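Local atomic coordinates of beta-fructofuranosidase (Arabidopsis thaliana, PDB entry 2OXB), a protein that hydrolyses sucrose and 1-kestose, and to a lower extent neokestose and levan, as a cell-wall invertase that releases terminal beta-fructofuranosyl units. Residues F373-L378 with Q519-L524; K380-E385 with R428-R433. The protein carries 1 engineered substitution. All coordinates share one frame; numbering follows the deposited sequence.

Contact 1. Residues F373-L378 with Q519-L524; sequences FKVRDL and QSVDVL
Lys374 and Arg376 share one acidic partner across the contact, Asp522, and the resulting salt-bridge network illustrates how a strand end and the loop after it can bring two cations to one carboxylate. The tighter bridge runs from Arg376 NH1 to Asp522 OD2, 3.2 Å. CG of Arg376 lies between the backbone N and the carbonyl carbon (chi1 60°), and the chain is extended from there to NE; the guanidinium at its end comes nearer the other segment than the root of the side chain does. Its plane is turned 27° from that of the carboxylate, and OD2 approaches it obliquely. Lys374 instead lies alongside Asp522, pointing the same way; a bend at chi4 (-65°) sets NZ, whose bridge to OD2 of Asp522 is long at 3.7 Å. Two cations thus meet one oxygen, which would probably favour the ionised carboxylate.

Backbone bonding sets the register of Lys374 and Asp522, an antiparallel hydrogen-bonded pair: Lys374 N donates a hydrogen bond to Asp522 O at 2.9 Å, and Asp522 N donates one to Lys374 O at 3.1 Å. The next pair, Phe373 with Val523, is non-hydrogen-bonded.

Apolar packing is more modest. Val375 and Val521 meet obliquely through CG2 of Val375 and CG1 of Val521, 3.9 Å apart, while Val521 CB rests near Lys374 O at 3.8 Å. Phe409 of strand 406-415 touches both valines and packs edge-to-face with the ring of Phe373.

Strand 521-530 has a second neighbour, strand 344-351, bonded to Val521 and Val523. Lys374 and Asp522 lie on the face opposite Phe373, whose ring meets the other sheet, an arrangement characteristic of a beta-sandwich and consistent with the C-terminal module of glycoside hydrolase family 32.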
loop_
_atom_site.group_PDB
_atom_site.type_symbol
_atom_site.label_atom_id
_atom_site.label_comp_id
_atom_site.label_asym_id
_atom_site.label_seq_id
_atom_site.Cartn_x
_atom_site.Cartn_y
_atom_site.Cartn_z
ATOM N N PHE A 373 -6.377 -12.741 19.919
ATOM C CA PHE A 373 -6.531 -14.168 20.161
ATOM C C PHE A 373 -5.464 -14.708 21.106
ATOM O O PHE A 373 -4.307 -14.284 21.065
ATOM C CB PHE A 373 -6.469 -14.948 18.847
ATOM C CG PHE A 373 -7.606 -14.664 17.904
ATOM C CD1 PHE A 373 -8.880 -15.146 18.161
ATOM C CD2 PHE A 373 -7.385 -13.953 16.723
ATOM C CE1 PHE A 373 -9.918 -14.930 17.250
ATOM C CE2 PHE A 373 -8.409 -13.732 15.809
ATOM C CZ PHE A 373 -9.674 -14.220 16.071
ATOM N N LYS A 374 -5.867 -15.651 21.955
ATOM C CA LYS A 374 -4.976 -16.281 22.924
ATOM C C LYS A 374 -4.948 -17.769 22.640
ATOM O O LYS A 374 -5.989 -18.414 22.579
ATOM C CB LYS A 374 -5.480 -16.023 24.347
ATOM C CG LYS A 374 -4.917 -16.952 25.418
ATOM C CD LYS A 374 -5.555 -16.665 26.792
ATOM C CE LYS A 374 -5.262 -17.773 27.821
ATOM N NZ LYS A 374 -5.877 -19.090 27.441
ATOM N N VAL A 375 -3.750 -18.305 22.454
ATOM C CA VAL A 375 -3.591 -19.719 22.162
ATOM C C VAL A 375 -2.910 -20.451 23.315
ATOM O O VAL A 375 -1.767 -20.147 23.668
ATOM C CB VAL A 375 -2.744 -19.929 20.879
ATOM C CG1 VAL A 375 -2.436 -21.410 20.680
ATOM C CG2 VAL A 375 -3.474 -19.378 19.683
ATOM N N ARG A 376 -3.612 -21.413 23.908
ATOM C CA ARG A 376 -3.024 -22.179 24.996
ATOM C C ARG A 376 -2.407 -23.451 24.430
ATOM O O ARG A 376 -2.862 -23.985 23.419
ATOM C CB ARG A 376 -4.066 -22.514 26.067
ATOM C CG ARG A 376 -5.257 -23.331 25.608
ATOM C CD ARG A 376 -5.984 -23.877 26.827
ATOM N NE ARG A 376 -7.185 -24.618 26.469
ATOM C CZ ARG A 376 -8.196 -24.099 25.782
ATOM N NH1 ARG A 376 -8.144 -22.835 25.381
ATOM N NH2 ARG A 376 -9.253 -24.846 25.491
ATOM N N ASP A 377 -1.352 -23.919 25.078
ATOM C CA ASP A 377 -0.657 -25.111 24.626
ATOM C C ASP A 377 -0.356 -24.985 23.140
ATOM O O ASP A 377 -1.137 -25.414 22.287
ATOM C CB ASP A 377 -1.504 -26.356 24.882
ATOM C CG ASP A 377 -0.656 -27.597 25.135
ATOM O OD1 ASP A 377 -1.214 -28.710 25.063
ATOM O OD2 ASP A 377 0.558 -27.470 25.419
ATOM N N LEU A 378 0.784 -24.378 22.840
ATOM C CA LEU A 378 1.220 -24.181 21.462
ATOM C C LEU A 378 1.698 -25.504 20.889
ATOM O O LEU A 378 1.804 -25.660 19.675
ATOM C CB LEU A 378 2.363 -23.160 21.417
ATOM C CG LEU A 378 2.083 -21.777 20.840
ATOM C CD1 LEU A 378 3.160 -20.824 21.250
ATOM C CD2 LEU A 378 1.993 -21.875 19.333
ATOM N N GLN A 519 -8.173 -27.808 18.015
ATOM C CA GLN A 519 -8.053 -27.175 19.321
ATOM C C GLN A 519 -8.836 -25.871 19.347
ATOM O O GLN A 519 -8.876 -25.135 18.359
ATOM C CB GLN A 519 -6.587 -26.879 19.653
ATOM C CG GLN A 519 -5.671 -28.089 19.762
ATOM C CD GLN A 519 -6.161 -29.130 20.757
ATOM O OE1 GLN A 519 -6.746 -30.135 20.370
ATOM N NE2 GLN A 519 -5.917 -28.896 22.044
ATOM N N SER A 520 -9.454 -25.602 20.490
ATOM C CA SER A 520 -10.242 -24.392 20.714
ATOM C C SER A 520 -9.356 -23.244 21.228
ATOM O O SER A 520 -8.544 -23.434 22.135
ATOM C CB SER A 520 -11.337 -24.682 21.750
ATOM O OG SER A 520 -12.220 -25.707 21.312
ATOM N N VAL A 521 -9.511 -22.058 20.652
ATOM C CA VAL A 521 -8.729 -20.902 21.090
ATOM C C VAL A 521 -9.621 -19.932 21.853
ATOM O O VAL A 521 -10.843 -20.042 21.784
ATOM C CB VAL A 521 -8.095 -20.159 19.898
ATOM C CG1 VAL A 521 -6.969 -20.996 19.304
ATOM C CG2 VAL A 521 -9.154 -19.876 18.845
ATOM N N ASP A 522 -9.019 -18.984 22.571
ATOM C CA ASP A 522 -9.786 -18.005 23.355
ATOM C C ASP A 522 -9.709 -16.560 22.841
ATOM O O ASP A 522 -8.703 -16.129 22.265
ATOM C CB ASP A 522 -9.347 -18.037 24.828
ATOM C CG ASP A 522 -9.984 -19.182 25.609
ATOM O OD1 ASP A 522 -11.226 -19.329 25.569
ATOM O OD2 ASP A 522 -9.249 -19.929 26.282
ATOM N N VAL A 523 -10.792 -15.817 23.047
ATOM C CA VAL A 523 -10.864 -14.416 22.641
ATOM C C VAL A 523 -10.574 -13.594 23.891
ATOM O O VAL A 523 -11.431 -13.428 24.747
ATOM C CB VAL A 523 -12.276 -14.058 22.087
ATOM C CG1 VAL A 523 -12.270 -12.655 21.487
ATOM C CG2 VAL A 523 -12.679 -15.070 21.017
ATOM N N LEU A 524 -9.350 -13.104 24.001
ATOM C CA LEU A 524 -8.955 -12.320 25.156
ATOM C C LEU A 524 -9.714 -11.004 25.180
ATOM O O LEU A 524 -9.987 -10.442 26.239
ATOM C CB LEU A 524 -7.461 -12.040 25.094
ATOM C CG LEU A 524 -6.847 -11.457 26.357
ATOM C CD1 LEU A 524 -6.734 -12.536 27.417
ATOM C CD2 LEU A 524 -5.483 -10.890 26.018
#

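Contact 2. Residues K380-E385 with R428-R433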
loop_
_atom_site.group_PDB
_atom_site.type_symbol
_atom_site.label_atom_id
_atom_site.label_comp_id
_atom_site.label_asym_id
_atom_site.label_seq_id
_atom_site.Cartn_x
_atom_site.Cartn_y
_atom_site.Cartn_z
ATOM N N LYS A 380 0.183 -28.183 20.708
ATOM C CA LYS A 380 -0.827 -28.804 19.891
ATOM C C LYS A 380 -0.694 -28.376 18.451
ATOM O O LYS A 380 -1.348 -28.947 17.576
ATOM C CB LYS A 380 -2.222 -28.480 20.419
ATOM C CG LYS A 380 -2.744 -29.545 21.343
ATOM C CD LYS A 380 -1.790 -29.699 22.498
ATOM C CE LYS A 380 -2.070 -30.925 23.337
ATOM N NZ LYS A 380 -0.935 -31.068 24.297
ATOM N N ALA A 381 0.150 -27.381 18.189
ATOM C CA ALA A 381 0.332 -26.909 16.813
ATOM C C ALA A 381 0.991 -27.970 15.928
ATOM O O ALA A 381 1.841 -28.744 16.376
ATOM C CB ALA A 381 1.149 -25.631 16.788
ATOM N N ASP A 382 0.563 -28.022 14.678
ATOM C CA ASP A 382 1.112 -28.982 13.732
ATOM C C ASP A 382 2.483 -28.527 13.256
ATOM O O ASP A 382 2.854 -27.373 13.439
ATOM C CB ASP A 382 0.188 -29.125 12.514
ATOM C CG ASP A 382 -0.982 -30.061 12.760
ATOM O OD1 ASP A 382 -2.009 -29.875 12.095
ATOM O OD2 ASP A 382 -0.872 -30.976 13.591
ATOM N N VAL A 383 3.233 -29.448 12.661
ATOM C CA VAL A 383 4.557 -29.142 12.127
ATOM C C VAL A 383 4.443 -29.025 10.608
ATOM O O VAL A 383 4.046 -29.982 9.934
ATOM C CB VAL A 383 5.587 -30.240 12.469
ATOM C CG1 VAL A 383 6.923 -29.893 11.852
ATOM C CG2 VAL A 383 5.734 -30.373 13.991
ATOM N N ILE A 384 4.782 -27.845 10.082
ATOM C CA ILE A 384 4.705 -27.559 8.645
ATOM C C ILE A 384 5.421 -28.579 7.764
ATOM O O ILE A 384 6.488 -29.083 8.115
ATOM C CB ILE A 384 5.255 -26.111 8.303
ATOM C CG1 ILE A 384 6.518 -25.797 9.106
ATOM C CG2 ILE A 384 4.181 -25.054 8.533
ATOM C CD1 ILE A 384 7.790 -26.257 8.446
ATOM N N GLU A 385 4.822 -28.893 6.625
ATOM C CA GLU A 385 5.439 -29.840 5.708
ATOM C C GLU A 385 6.458 -28.986 4.919
ATOM O O GLU A 385 6.249 -27.781 4.732
ATOM C CB GLU A 385 4.358 -30.469 4.795
ATOM C CG GLU A 385 4.714 -31.819 4.115
ATOM C CD GLU A 385 4.187 -33.067 4.863
ATOM O OE1 GLU A 385 3.026 -33.069 5.342
ATOM O OE2 GLU A 385 4.931 -34.070 4.943
ATOM N N ARG A 428 -3.273 -19.469 11.375
ATOM C CA ARG A 428 -2.955 -20.899 11.458
ATOM C C ARG A 428 -1.541 -20.987 12.031
ATOM O O ARG A 428 -0.609 -20.427 11.467
ATOM C CB ARG A 428 -2.971 -21.541 10.086
ATOM C CG ARG A 428 -4.326 -21.897 9.567
ATOM C CD ARG A 428 -4.249 -21.893 8.068
ATOM N NE ARG A 428 -5.418 -22.473 7.436
ATOM C CZ ARG A 428 -5.531 -23.755 7.147
ATOM N NH1 ARG A 428 -4.543 -24.585 7.438
ATOM N NH2 ARG A 428 -6.624 -24.197 6.552
ATOM N N ILE A 429 -1.387 -21.676 13.159
ATOM C CA ILE A 429 -0.076 -21.807 13.798
ATOM C C ILE A 429 0.513 -23.206 13.622
ATOM O O ILE A 429 -0.148 -24.216 13.851
ATOM C CB ILE A 429 -0.133 -21.533 15.338
ATOM C CG1 ILE A 429 -0.763 -20.168 15.637
ATOM C CG2 ILE A 429 1.267 -21.634 15.933
ATOM C CD1 ILE A 429 -0.017 -18.980 15.085
ATOM N N PHE A 430 1.774 -23.247 13.231
ATOM C CA PHE A 430 2.474 -24.498 13.058
ATOM C C PHE A 430 3.855 -24.326 13.669
ATOM O O PHE A 430 4.252 -23.210 14.023
ATOM C CB PHE A 430 2.592 -24.844 11.577
ATOM C CG PHE A 430 1.269 -25.053 10.901
ATOM C CD1 PHE A 430 0.401 -26.049 11.342
ATOM C CD2 PHE A 430 0.885 -24.253 9.829
ATOM C CE1 PHE A 430 -0.827 -26.246 10.730
ATOM C CE2 PHE A 430 -0.341 -24.440 9.209
ATOM C CZ PHE A 430 -1.203 -25.440 9.659
ATOM N N LYS A 431 4.582 -25.431 13.793
ATOM C CA LYS A 431 5.928 -25.409 14.355
ATOM C C LYS A 431 6.939 -25.347 13.218
ATOM O O LYS A 431 6.837 -26.100 12.257
ATOM C CB LYS A 431 6.171 -26.669 15.198
ATOM C CG LYS A 431 5.059 -26.979 16.205
ATOM C CD LYS A 431 5.494 -28.022 17.239
ATOM C CE LYS A 431 4.383 -28.314 18.241
ATOM N NZ LYS A 431 4.800 -29.261 19.325
ATOM N N ALA A 432 7.897 -24.436 13.320
ATOM C CA ALA A 432 8.917 -24.309 12.292
ATOM C C ALA A 432 9.642 -25.644 12.143
ATOM O O ALA A 432 9.863 -26.117 11.030
ATOM C CB ALA A 432 9.902 -23.205 12.659
ATOM N N ARG A 433 10.001 -26.240 13.277
ATOM C CA ARG A 433 10.688 -27.529 13.320
ATOM C C ARG A 433 9.909 -28.460 14.242
ATOM O O ARG A 433 8.778 -28.822 13.928
ATOM C CB ARG A 433 12.115 -27.349 13.831
ATOM C CG ARG A 433 12.968 -26.485 12.928
ATOM C CD ARG A 433 13.280 -27.181 11.609
ATOM N NE ARG A 433 12.146 -27.307 10.689
ATOM C CZ ARG A 433 11.514 -28.449 10.408
ATOM N NH1 ARG A 433 11.886 -29.586 10.982
ATOM N NH2 ARG A 433 10.528 -28.466 9.517
HETATM O O HOH W 1 8.825 -31.162 8.595
#
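Asp382 meets the ring of Phe430 at its edge: Asp382 CB lies 3.3 Å from Phe430 CD1, and the carboxylate and ring planes, only 7° apart, are nearly coplanar although the side chains run at a slant to each other. Ile384 reaches the same phenylalanine obliquely, its CG2 lying 3.4 Å from Phe430 CB and 3.6 Å from Phe430 CD2. An alanine in place of Phe430 would probably leave Asp382 CB without the ring edge it packs on and open a gap beside Ile384 CG2.

Lys431 departs to the other face. Its chain, extended beyond CG, passes Val383 and brings CE to 3.2 Å from Ala381 O, beyond which NZ makes a weak hydrogen bond to Glu379 O. Farther along, Ile384 and Arg433 cross at about a right angle, with Ile384 CD1 at the guanidinium edge, 3.7 Å from Arg433 NH2. A water in the guanidinium plane donates to Ile384 O and weakly accepts from Arg433 NH2.

The short strand 382-383 is weakly bonded, in the parallel sense, to strand 423-431, though the segments diverge by 61°: Lys431 N donates to Asp382 O at 2.6 Å, and Ile384 N bonds weakly to Lys431 O. It follows on along the edge where strand 406-415 bonds to Ile429 through Leu406; strand 439-446 pairs along the other edge.

In the fold
Contacts 1 and 2 show how two successive strands of one chain can be dealt to different sheets. After strand 367-374 pairs with strand 521-530 in contact 1, the chain turns and reappears as strand 382-383, which joins a different sheet in contact 2. Their centres are 15 Å apart, yet they touch: Leu378 CD2 packs 3.5 Å from Ile429 CG2, Gln519 NE2 lies 3.3 Å from Lys380 CG, and Asp377 forms a salt bridge with Lys380. Both belong to the C-terminal module, their centres 31 and 30 Å from the centre of the chain and away from the sucrose-binding residues and active-site Asp19, so they concern the architecture of this module.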